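Local coordinates for envelope polyprotein (Puumala orthohantavirus, PDB 5FXU), which forms the membrane-distal glycosylated head of the viral surface spike and, with its partner glycoprotein Gc, probably serves host-cell entry and is seen by antibodies, at residues L15-L19 against I99-R104; F45-T51 against R106-C111; P96-E100 against Y229-L233; A261-E265 against W345-I349. All coordinates share one frame. Residues are numbered along the deposited sequence.

Interaction 1: residues L15-L19 against I99-R104; sequences LGQGL and IETAAR
The loop 15-19, which ends as Leu19 enters strand 19-30, wraps around one bump, the methyl of Ala103. Residues 99-104 form a type I turn from Ile99 to Ala102, closed by Ala102 N to Ile99 O at 3.2 Å, and run on into helix 102-105. The backbones come closest at Gln17 and Ala103, 5.2 Å between CA atoms. Ala103 CB points toward the loop and sits in a hollow lined by carbonyls: Gly16 O and Gln17 O each lie 3.6 Å from it and Gly18 O 4.0 Å. Gly16 turns the chain at phi/psi 92/-32, where a CB would jam against the preceding carbonyl. The reverse bump is Leu19, rotamer m,t: CD1 reaches Ile99 O at 3.6 Å and Ile99 CG2 at 3.9 Å, while CD2 lies 3.8 Å from Ala102 CB and 3.6 Å from Ala103 N. Gln17, chi1 m, curls its end back, OE1 standing 3.8 Å from Ala103 CB. Water 1 lies 2.9 Å from Gln17 OE1 and accepts weakly from Arg104 N at 3.3 Å. Without direct hydrogen bonds, this loop-on-helix contact is van der Waals packing of methyls against carbonyls and aliphatic groups, its water link weak on the helix side.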
loop_
_atom_site.group_PDB
_atom_site.type_symbol
_atom_site.label_atom_id
_atom_site.label_comp_id
_atom_site.label_asym_id
_atom_site.label_seq_id
_atom_site.Cartn_x
_atom_site.Cartn_y
_atom_site.Cartn_z
ATOM N N LEU A 15 13.283 0.693 22.066
ATOM C CA LEU A 15 12.063 0.384 22.833
ATOM C C LEU A 15 11.304 -0.887 22.383
ATOM O O LEU A 15 10.183 -1.127 22.845
ATOM C CB LEU A 15 11.103 1.598 22.831
ATOM C CG LEU A 15 11.474 2.966 23.383
ATOM C CD1 LEU A 15 12.351 2.838 24.617
ATOM C CD2 LEU A 15 12.110 3.898 22.352
ATOM N N GLY A 16 11.874 -1.667 21.462
ATOM C CA GLY A 16 11.380 -3.012 21.171
ATOM C C GLY A 16 10.351 -3.184 20.060
ATOM O O GLY A 16 10.352 -4.218 19.391
ATOM N N GLN A 17 9.480 -2.194 19.855
ATOM C CA GLN A 17 8.259 -2.358 19.025
ATOM C C GLN A 17 8.359 -1.845 17.540
ATOM O O GLN A 17 7.358 -1.868 16.779
ATOM C CB GLN A 17 7.070 -1.725 19.795
ATOM C CG GLN A 17 6.693 -2.402 21.116
ATOM C CD GLN A 17 5.932 -3.719 20.996
ATOM O OE1 GLN A 17 6.465 -4.717 20.504
ATOM N NE2 GLN A 17 4.691 -3.743 21.504
ATOM N N GLY A 18 9.560 -1.421 17.136
ATOM C CA GLY A 18 9.795 -0.877 15.805
ATOM C C GLY A 18 9.977 -1.970 14.771
ATOM O O GLY A 18 10.355 -3.091 15.086
ATOM N N LEU A 19 9.689 -1.643 13.528
ATOM C CA LEU A 19 9.923 -2.551 12.428
ATOM C C LEU A 19 10.782 -1.852 11.401
ATOM O O LEU A 19 10.692 -0.628 11.263
ATOM C CB LEU A 19 8.597 -2.946 11.794
ATOM C CG LEU A 19 7.547 -3.618 12.671
ATOM C CD1 LEU A 19 6.261 -3.737 11.896
ATOM C CD2 LEU A 19 8.005 -4.993 13.084
ATOM N N ILE A 99 0.880 -6.844 11.138
ATOM C CA ILE A 99 1.926 -5.838 11.174
ATOM C C ILE A 99 2.049 -5.254 12.595
ATOM O O ILE A 99 3.159 -5.071 13.100
ATOM C CB ILE A 99 1.713 -4.730 10.121
ATOM C CG1 ILE A 99 1.948 -5.303 8.728
ATOM C CG2 ILE A 99 2.669 -3.564 10.355
ATOM C CD1 ILE A 99 1.433 -4.446 7.600
ATOM N N GLU A 100 0.915 -4.959 13.222
ATOM C CA GLU A 100 0.911 -4.302 14.540
ATOM C C GLU A 100 1.661 -5.082 15.596
ATOM O O GLU A 100 2.277 -4.489 16.465
ATOM C CB GLU A 100 -0.517 -4.030 15.026
ATOM C CG GLU A 100 -1.312 -3.070 14.137
ATOM C CD GLU A 100 -2.228 -3.784 13.147
ATOM O OE1 GLU A 100 -1.718 -4.564 12.286
ATOM O OE2 GLU A 100 -3.457 -3.564 13.225
ATOM N N THR A 101 1.643 -6.408 15.498
ATOM C CA THR A 101 2.305 -7.271 16.491
ATOM C C THR A 101 3.535 -7.999 15.964
ATOM O O THR A 101 4.070 -8.879 16.654
ATOM C CB THR A 101 1.326 -8.312 17.078
ATOM O OG1 THR A 101 0.895 -9.214 16.049
ATOM C CG2 THR A 101 0.125 -7.614 17.662
ATOM N N ALA A 102 4.026 -7.608 14.794
ATOM C CA ALA A 102 5.178 -8.280 14.184
ATOM C C ALA A 102 6.470 -8.164 15.010
ATOM O O ALA A 102 7.310 -9.064 14.971
ATOM C CB ALA A 102 5.405 -7.782 12.764
ATOM N N ALA A 103 6.647 -7.057 15.715
ATOM C CA ALA A 103 7.825 -6.874 16.563
ATOM C C ALA A 103 7.839 -7.886 17.708
ATOM O O ALA A 103 8.887 -8.365 18.061
ATOM C CB ALA A 103 7.890 -5.459 17.110
ATOM N N ARG A 104 6.661 -8.244 18.206
ATOM C CA ARG A 104 6.492 -9.191 19.293
ATOM C C ARG A 104 6.501 -10.636 18.805
ATOM O O ARG A 104 7.093 -11.505 19.442
ATOM C CB ARG A 104 5.187 -8.879 20.060
ATOM C CG ARG A 104 5.196 -9.363 21.497
ATOM C CD ARG A 104 3.976 -8.936 22.321
ATOM N NE ARG A 104 2.827 -9.826 22.094
ATOM C CZ ARG A 104 1.739 -9.553 21.354
ATOM N NH1 ARG A 104 1.573 -8.380 20.741
ATOM N NH2 ARG A 104 0.776 -10.477 21.239
HETATM O O HOH W 1 4.565 -5.710 18.606
#

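Interaction 2: residues F45-T51 against R106-C111; sequences FDLHTST and RKTIAC
The two backbones run parallel, with Leu47 opposite Thr108 (CA-CA 4.8 Å). Two backbone hydrogen bonds hold Thr108 through both its backbone N and O: Thr108 N to Asp46 O, 2.9 Å, and His48 N to Thr108 O, 2.8 Å and nearly linear at 178°. This is parallel beta pairing, resting on Leu47-Thr108, by which the short, weakly bonded strand 46-47 joins strand 107-116 of the large mixed sheet; strand 120-130 also pairs with 107-116, and Cys111 is disulfide-bonded to Cys92. The charged contact is a salt bridge, Lys107 NZ to Asp46 OD1 at 3.1 Å, with Asp46 chi1 t and Lys107 chi1 and chi2 both m. Apolar contacts include a CH-pi interaction: Thr108 CG2 stands 3.7 Å from the Phe45 ring centroid, 12° off its normal, with Phe45 chi1 p. Leu47 CD2 meets Ala110 CB at 3.8 Å. Waters fill both ends: water 2 links Asp46 N (2.9 Å), Arg106 O (2.7 Å) and Thr108 OG1 (2.7 Å), and water 3 links His48 O (2.8 Å), Thr51 OG1 (2.9 Å) and Ala110 N (3.0 Å).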
loop_
_atom_site.group_PDB
_atom_site.type_symbol
_atom_site.label_atom_id
_atom_site.label_comp_id
_atom_site.label_asym_id
_atom_site.label_seq_id
_atom_site.Cartn_x
_atom_site.Cartn_y
_atom_site.Cartn_z
ATOM N N PHE A 45 14.785 -15.481 8.160
ATOM C CA PHE A 45 13.732 -14.870 8.950
ATOM C C PHE A 45 12.436 -15.685 8.868
ATOM O O PHE A 45 12.314 -16.594 8.044
ATOM C CB PHE A 45 13.550 -13.354 8.639
ATOM C CG PHE A 45 13.349 -12.987 7.162
ATOM C CD1 PHE A 45 12.390 -13.612 6.362
ATOM C CD2 PHE A 45 14.084 -11.928 6.616
ATOM C CE1 PHE A 45 12.209 -13.217 5.044
ATOM C CE2 PHE A 45 13.910 -11.536 5.300
ATOM C CZ PHE A 45 12.962 -12.174 4.509
ATOM N N ASP A 46 11.492 -15.354 9.748
ATOM C CA ASP A 46 10.265 -16.117 9.928
ATOM C C ASP A 46 9.089 -15.494 9.147
ATOM O O ASP A 46 8.350 -14.643 9.652
ATOM C CB ASP A 46 9.967 -16.208 11.427
ATOM C CG ASP A 46 8.820 -17.127 11.744
ATOM O OD1 ASP A 46 8.306 -17.784 10.817
ATOM O OD2 ASP A 46 8.409 -17.182 12.922
ATOM N N LEU A 47 8.941 -15.931 7.901
ATOM C CA LEU A 47 7.891 -15.446 7.002
ATOM C C LEU A 47 6.484 -15.722 7.541
ATOM O O LEU A 47 6.152 -16.854 7.869
ATOM C CB LEU A 47 8.028 -16.072 5.598
ATOM C CG LEU A 47 8.751 -15.316 4.461
ATOM C CD1 LEU A 47 8.239 -15.771 3.090
ATOM C CD2 LEU A 47 8.703 -13.789 4.575
ATOM N N HIS A 48 5.667 -14.676 7.611
ATOM C CA HIS A 48 4.245 -14.837 7.861
ATOM C C HIS A 48 3.579 -15.419 6.594
ATOM O O HIS A 48 3.836 -14.954 5.491
ATOM C CB HIS A 48 3.616 -13.503 8.267
ATOM C CG HIS A 48 2.363 -13.659 9.072
ATOM N ND1 HIS A 48 1.119 -13.789 8.495
ATOM C CD2 HIS A 48 2.169 -13.736 10.413
ATOM C CE1 HIS A 48 0.208 -13.935 9.442
ATOM N NE2 HIS A 48 0.819 -13.899 10.616
ATOM N N THR A 49 2.753 -16.449 6.765
ATOM C CA THR A 49 2.212 -17.250 5.647
ATOM C C THR A 49 0.934 -16.670 5.017
ATOM O O THR A 49 0.544 -17.069 3.913
ATOM C CB THR A 49 1.885 -18.685 6.117
ATOM O OG1 THR A 49 0.936 -18.624 7.189
ATOM C CG2 THR A 49 3.149 -19.416 6.589
ATOM N N SER A 50 0.290 -15.751 5.736
ATOM C CA SER A 50 -0.949 -15.075 5.294
ATOM C C SER A 50 -1.004 -14.646 3.816
ATOM O O SER A 50 -1.947 -15.011 3.102
ATOM C CB SER A 50 -1.252 -13.847 6.183
ATOM O OG SER A 50 -0.179 -12.894 6.193
ATOM N N THR A 51 0.003 -13.892 3.368
ATOM C CA THR A 51 -0.046 -13.223 2.061
ATOM C C THR A 51 0.079 -14.174 0.858
ATOM O O THR A 51 -0.448 -13.876 -0.222
ATOM C CB THR A 51 0.987 -12.075 1.982
ATOM O OG1 THR A 51 2.279 -12.544 2.393
ATOM C CG2 THR A 51 0.557 -10.913 2.884
ATOM N N ARG A 106 7.859 -11.640 16.007
ATOM C CA ARG A 106 9.054 -11.853 15.218
ATOM C C ARG A 106 8.762 -12.381 13.818
ATOM O O ARG A 106 9.559 -13.107 13.238
ATOM C CB ARG A 106 10.033 -12.750 15.984
ATOM C CG ARG A 106 10.375 -12.220 17.375
ATOM C CD ARG A 106 11.085 -10.863 17.271
ATOM N NE ARG A 106 11.414 -10.202 18.532
ATOM C CZ ARG A 106 12.132 -10.714 19.541
ATOM N NH1 ARG A 106 12.629 -11.960 19.528
ATOM N NH2 ARG A 106 12.334 -9.961 20.613
ATOM N N LYS A 107 7.619 -11.983 13.280
ATOM C CA LYS A 107 7.231 -12.363 11.935
ATOM C C LYS A 107 7.638 -11.310 10.921
ATOM O O LYS A 107 7.630 -10.116 11.209
ATOM C CB LYS A 107 5.731 -12.611 11.874
ATOM C CG LYS A 107 5.321 -13.825 12.690
ATOM C CD LYS A 107 5.856 -15.102 12.048
ATOM C CE LYS A 107 5.137 -16.344 12.539
ATOM N NZ LYS A 107 5.288 -17.453 11.556
ATOM N N THR A 108 8.009 -11.784 9.745
ATOM C CA THR A 108 8.407 -10.947 8.636
ATOM C C THR A 108 7.276 -11.023 7.596
ATOM O O THR A 108 6.754 -12.100 7.323
ATOM C CB THR A 108 9.738 -11.446 8.063
ATOM O OG1 THR A 108 10.775 -11.177 9.011
ATOM C CG2 THR A 108 10.098 -10.746 6.741
ATOM N N ILE A 109 6.886 -9.873 7.063
ATOM C CA ILE A 109 5.863 -9.782 6.021
ATOM C C ILE A 109 6.579 -9.457 4.732
ATOM O O ILE A 109 7.330 -8.488 4.661
ATOM C CB ILE A 109 4.810 -8.685 6.301
ATOM C CG1 ILE A 109 3.977 -9.024 7.529
ATOM C CG2 ILE A 109 3.844 -8.528 5.125
ATOM C CD1 ILE A 109 4.611 -8.601 8.846
ATOM N N ALA A 110 6.360 -10.294 3.728
ATOM C CA ALA A 110 6.881 -10.069 2.384
ATOM C C ALA A 110 5.732 -10.323 1.421
ATOM O O ALA A 110 5.165 -11.402 1.422
ATOM C CB ALA A 110 8.050 -10.977 2.085
ATOM N N CYS A 111 5.403 -9.315 0.618
ATOM C CA CYS A 111 4.264 -9.342 -0.280
ATOM C C CYS A 111 4.503 -8.325 -1.400
ATOM O O CYS A 111 5.491 -7.597 -1.370
ATOM C CB CYS A 111 2.993 -9.011 0.488
ATOM S SG CYS A 111 2.972 -7.363 1.260
HETATM O O HOH W 2 11.273 -12.837 11.142
HETATM O O HOH W 3 4.266 -12.380 4.474
#

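Interaction 3: residues P96-E100 against Y229-L233; sequences PLVIE and YYICL
Ile231, Ile99 and Tyr229 have the most surface buried here. Strand 229-233 is extended, and its Tyr229 and Ile231 point their CA-to-CB bonds toward the loop 96-100, in which 98-100 follow helical backbone angles but form no regular helix. The backbones stay apart, 7.5 Å between the CA atoms of Ile99 and Ile231, so side chains bridge the gap. Ile231 (t,p) turns its CD1 to 3.5 Å from Glu100 CG. Ile99 (m,t) reaches CD1 to 3.4 Å from Ile231 CG2, and its CG2 lies 4.2 Å from Leu233 CD2. Tyr229, chi1 p, stacks on Tyr242, brings OH within 3.6 Å of Pro96 CA and donates from OH a 2.5 Å hydrogen bond to Glu100 OE2, with OE2 at the edge of the Tyr229 ring, near its plane. Glu100 (chi1 m, chi2 near 97°) also accepts weakly at OE2 from Leu97 N, 3.5 Å. This is loop-on-sheet packing: the loop before helix 102-105 lies on the face of strand 228-234 that bears Tyr229 and Ile231, through an apolar pair and one tyrosine-carboxylate hydrogen bond.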
loop_
_atom_site.group_PDB
_atom_site.type_symbol
_atom_site.label_atom_id
_atom_site.label_comp_id
_atom_site.label_asym_id
_atom_site.label_seq_id
_atom_site.Cartn_x
_atom_site.Cartn_y
_atom_site.Cartn_z
ATOM N N PRO A 96 -5.667 -8.171 9.879
ATOM C CA PRO A 96 -5.549 -7.309 11.075
ATOM C C PRO A 96 -4.590 -7.886 12.107
ATOM O O PRO A 96 -4.479 -9.090 12.206
ATOM C CB PRO A 96 -6.969 -7.281 11.638
ATOM C CG PRO A 96 -7.861 -7.800 10.560
ATOM C CD PRO A 96 -7.046 -8.633 9.636
ATOM N N LEU A 97 -3.882 -7.006 12.802
ATOM C CA LEU A 97 -2.910 -7.319 13.863
ATOM C C LEU A 97 -1.544 -7.853 13.420
ATOM O O LEU A 97 -0.614 -7.874 14.218
ATOM C CB LEU A 97 -3.518 -8.247 14.933
ATOM C CG LEU A 97 -4.881 -7.810 15.504
ATOM C CD1 LEU A 97 -5.316 -8.778 16.592
ATOM C CD2 LEU A 97 -4.871 -6.371 16.044
ATOM N N VAL A 98 -1.401 -8.292 12.175
ATOM C CA VAL A 98 -0.167 -8.967 11.750
ATOM C C VAL A 98 1.022 -8.001 11.787
ATOM O O VAL A 98 2.038 -8.305 12.420
ATOM C CB VAL A 98 -0.344 -9.634 10.377
ATOM C CG1 VAL A 98 0.976 -10.079 9.795
ATOM C CG2 VAL A 98 -1.296 -10.807 10.506
ATOM N N ILE A 99 0.880 -6.844 11.138
ATOM C CA ILE A 99 1.926 -5.838 11.174
ATOM C C ILE A 99 2.049 -5.254 12.595
ATOM O O ILE A 99 3.159 -5.071 13.100
ATOM C CB ILE A 99 1.713 -4.730 10.121
ATOM C CG1 ILE A 99 1.948 -5.303 8.728
ATOM C CG2 ILE A 99 2.669 -3.564 10.355
ATOM C CD1 ILE A 99 1.433 -4.446 7.600
ATOM N N GLU A 100 0.915 -4.959 13.222
ATOM C CA GLU A 100 0.911 -4.302 14.540
ATOM C C GLU A 100 1.661 -5.082 15.596
ATOM O O GLU A 100 2.277 -4.489 16.465
ATOM C CB GLU A 100 -0.517 -4.030 15.026
ATOM C CG GLU A 100 -1.312 -3.070 14.137
ATOM C CD GLU A 100 -2.228 -3.784 13.147
ATOM O OE1 GLU A 100 -1.718 -4.564 12.286
ATOM O OE2 GLU A 100 -3.457 -3.564 13.225
ATOM N N TYR A 229 -8.931 -0.053 7.770
ATOM C CA TYR A 229 -8.008 0.979 8.208
ATOM C C TYR A 229 -6.704 0.810 7.508
ATOM O O TYR A 229 -6.502 -0.191 6.848
ATOM C CB TYR A 229 -7.794 0.908 9.720
ATOM C CG TYR A 229 -7.208 -0.363 10.254
ATOM C CD1 TYR A 229 -8.022 -1.437 10.609
ATOM C CD2 TYR A 229 -5.843 -0.478 10.475
ATOM C CE1 TYR A 229 -7.471 -2.621 11.125
ATOM C CE2 TYR A 229 -5.287 -1.643 10.997
ATOM C CZ TYR A 229 -6.109 -2.699 11.316
ATOM O OH TYR A 229 -5.547 -3.832 11.816
ATOM N N TYR A 230 -5.827 1.803 7.629
ATOM C CA TYR A 230 -4.488 1.665 7.085
ATOM C C TYR A 230 -3.510 1.459 8.250
ATOM O O TYR A 230 -3.670 2.063 9.310
ATOM C CB TYR A 230 -4.091 2.881 6.223
ATOM C CG TYR A 230 -4.653 2.888 4.824
ATOM C CD1 TYR A 230 -4.005 2.201 3.793
ATOM C CD2 TYR A 230 -5.784 3.604 4.508
ATOM C CE1 TYR A 230 -4.482 2.234 2.499
ATOM C CE2 TYR A 230 -6.273 3.632 3.227
ATOM C CZ TYR A 230 -5.633 2.948 2.212
ATOM O OH TYR A 230 -6.132 2.987 0.928
ATOM N N ILE A 231 -2.485 0.633 8.002
ATOM C CA ILE A 231 -1.356 0.497 8.901
ATOM C C ILE A 231 -0.133 0.940 8.124
ATOM O O ILE A 231 0.072 0.512 6.990
ATOM C CB ILE A 231 -1.287 -0.927 9.499
ATOM C CG1 ILE A 231 -0.478 -0.920 10.771
ATOM C CG2 ILE A 231 -0.771 -1.957 8.496
ATOM C CD1 ILE A 231 -1.252 -0.370 11.969
ATOM N N CYS A 232 0.648 1.854 8.705
ATOM C CA CYS A 232 1.696 2.563 7.976
ATOM C C CYS A 232 2.987 2.455 8.722
ATOM O O CYS A 232 2.999 2.325 9.950
ATOM C CB CYS A 232 1.346 4.061 7.805
ATOM S SG CYS A 232 -0.274 4.379 7.036
ATOM N N LEU A 233 4.083 2.520 7.980
ATOM C CA LEU A 233 5.392 2.636 8.574
ATOM C C LEU A 233 6.002 3.897 8.035
ATOM O O LEU A 233 5.857 4.202 6.853
ATOM C CB LEU A 233 6.269 1.435 8.246
ATOM C CG LEU A 233 6.169 0.134 9.045
ATOM C CD1 LEU A 233 5.867 0.238 10.529
ATOM C CD2 LEU A 233 5.101 -0.689 8.387
#

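Interaction 4: residues A261-E265 against W345-I349; sequences APHGE and WTGFI
Strand 345-349 receives a chain that leaves helix 249-260 and folds as a type I turn from Ala261 to Gly264, closed by Gly264 N to Ala261 O at 3.0 Å. Trp345 comes first: with chi1 t and chi2 90°, it directs NE1 to Ala261 O at 2.8 Å and 173°, so this carbonyl accepts from both the turn and the indole. Thr346 follows, with its CA 5.0 Å from Gly264 CA. Its O accepts from Glu265 N at 2.8 Å and 164°, and its N donates to water 4 at 3.0 Å. Gly264, at phi/psi 90/174, must be glycine: a CB would lie 2.9 Å from Thr346 O and, decisive by itself, jam against the carbonyl of His263. The contact thus lays the loop after the helix beside strand 340-354 of the large mixed sheet, where Trp345 pairs with Cys193 and Gly347 with Val191 of strand 185-197. Gly347 CA is 4.7 Å from Glu265 CA and 3.5 Å from Glu265 OE1; a CB would clash with Trp345 CH2 at 2.2 Å. Phe348 N donates to Glu265 OE1 at 2.8 Å and 154° (Glu265 chi1 m, chi2 t), and Glu265 OE1 is 3.9 Å from Phe348 CB.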
loop_
_atom_site.group_PDB
_atom_site.type_symbol
_atom_site.label_atom_id
_atom_site.label_comp_id
_atom_site.label_asym_id
_atom_site.label_seq_id
_atom_site.Cartn_x
_atom_site.Cartn_y
_atom_site.Cartn_z
ATOM N N ALA A 261 -3.656 13.147 -2.937
ATOM C CA ALA A 261 -2.999 12.229 -3.854
ATOM C C ALA A 261 -3.450 10.794 -3.551
ATOM O O ALA A 261 -2.700 10.005 -2.961
ATOM C CB ALA A 261 -1.483 12.367 -3.736
ATOM N N PRO A 262 -4.675 10.445 -3.975
ATOM C CA PRO A 262 -5.237 9.160 -3.661
ATOM C C PRO A 262 -4.556 7.945 -4.287
ATOM O O PRO A 262 -4.779 6.863 -3.783
ATOM C CB PRO A 262 -6.672 9.279 -4.147
ATOM C CG PRO A 262 -6.669 10.381 -5.142
ATOM C CD PRO A 262 -5.686 11.340 -4.567
ATOM N N HIS A 263 -3.722 8.120 -5.316
ATOM C CA HIS A 263 -2.895 7.016 -5.871
ATOM C C HIS A 263 -1.419 7.100 -5.462
ATOM O O HIS A 263 -0.584 6.488 -6.092
ATOM C CB HIS A 263 -3.045 7.005 -7.411
ATOM C CG HIS A 263 -4.454 6.735 -7.838
ATOM N ND1 HIS A 263 -5.002 5.468 -7.802
ATOM C CD2 HIS A 263 -5.450 7.568 -8.216
ATOM C CE1 HIS A 263 -6.266 5.524 -8.168
ATOM N NE2 HIS A 263 -6.567 6.788 -8.416
ATOM N N GLY A 264 -1.114 7.864 -4.406
ATOM C CA GLY A 264 0.247 7.996 -3.902
ATOM C C GLY A 264 1.016 9.139 -4.536
ATOM O O GLY A 264 0.546 9.752 -5.496
ATOM N N GLU A 265 2.219 9.376 -4.021
ATOM C CA GLU A 265 3.070 10.502 -4.418
ATOM C C GLU A 265 4.394 9.969 -4.965
ATOM O O GLU A 265 4.845 8.903 -4.556
ATOM C CB GLU A 265 3.311 11.482 -3.266
ATOM C CG GLU A 265 2.033 12.001 -2.644
ATOM C CD GLU A 265 2.221 12.924 -1.450
ATOM O OE1 GLU A 265 3.088 12.652 -0.624
ATOM O OE2 GLU A 265 1.455 13.916 -1.317
ATOM N N TRP A 345 -0.275 2.418 -0.384
ATOM C CA TRP A 345 -0.182 3.857 -0.613
ATOM C C TRP A 345 1.169 4.335 -0.107
ATOM O O TRP A 345 1.548 4.041 1.033
ATOM C CB TRP A 345 -1.302 4.604 0.126
ATOM C CG TRP A 345 -1.323 6.090 -0.157
ATOM C CD1 TRP A 345 -2.005 6.712 -1.145
ATOM C CD2 TRP A 345 -0.624 7.108 0.557
ATOM N NE1 TRP A 345 -1.784 8.070 -1.098
ATOM C CE2 TRP A 345 -0.932 8.341 -0.063
ATOM C CE3 TRP A 345 0.232 7.105 1.666
ATOM C CZ2 TRP A 345 -0.413 9.574 0.388
ATOM C CZ3 TRP A 345 0.754 8.336 2.127
ATOM C CH2 TRP A 345 0.424 9.547 1.490
ATOM N N THR A 346 1.889 5.038 -0.972
ATOM C CA THR A 346 3.203 5.557 -0.674
ATOM C C THR A 346 3.157 7.067 -0.892
ATOM O O THR A 346 2.716 7.553 -1.941
ATOM C CB THR A 346 4.290 4.878 -1.547
ATOM O OG1 THR A 346 4.270 3.453 -1.319
ATOM C CG2 THR A 346 5.668 5.383 -1.191
ATOM N N GLY A 347 3.588 7.808 0.127
ATOM C CA GLY A 347 3.673 9.258 0.055
ATOM C C GLY A 347 4.660 9.829 1.044
ATOM O O GLY A 347 5.478 9.110 1.590
ATOM N N PHE A 348 4.593 11.139 1.240
ATOM C CA PHE A 348 5.545 11.874 2.071
ATOM C C PHE A 348 4.807 12.828 2.995
ATOM O O PHE A 348 3.832 13.450 2.587
ATOM C CB PHE A 348 6.538 12.632 1.200
ATOM C CG PHE A 348 7.321 11.737 0.284
ATOM C CD1 PHE A 348 6.818 11.375 -0.961
ATOM C CD2 PHE A 348 8.553 11.225 0.679
ATOM C CE1 PHE A 348 7.537 10.532 -1.809
ATOM C CE2 PHE A 348 9.283 10.393 -0.168
ATOM C CZ PHE A 348 8.772 10.036 -1.409
ATOM N N ILE A 349 5.264 12.916 4.243
ATOM C CA ILE A 349 4.742 13.885 5.201
ATOM C C ILE A 349 5.886 14.623 5.898
ATOM O O ILE A 349 6.962 14.035 6.147
ATOM C CB ILE A 349 3.801 13.241 6.250
ATOM C CG1 ILE A 349 4.547 12.264 7.172
ATOM C CG2 ILE A 349 2.639 12.551 5.549
ATOM C CD1 ILE A 349 3.737 11.775 8.355
HETATM O O HOH W 4 1.163 4.520 -3.794
#

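How the interactions relate
Interactions 1, 2 and 3 form one continuous patch. Interactions 1 and 3 share Ile99 and Glu100, and both touch interaction 2: Ala102 CB lies 3.6 Å from Lys107 O, and His48 CE1 lies 3.6 Å from Val98 CG2. Interaction 4 stands apart, its centre about 17 Å from that of interaction 3. Interactions 2, 3 and 4 place a segment on strands of the large mixed sheet; interaction 1 meets it only where Leu19 enters strand 19-30. All four are partly buried. Interaction 1, farthest from the chain centre, has no direct hydrogen bond; interaction 4, closest, has three. Interaction 3 combines an isoleucine pair with one tyrosine-carboxylate hydrogen bond; interaction 2 alone carries a salt bridge.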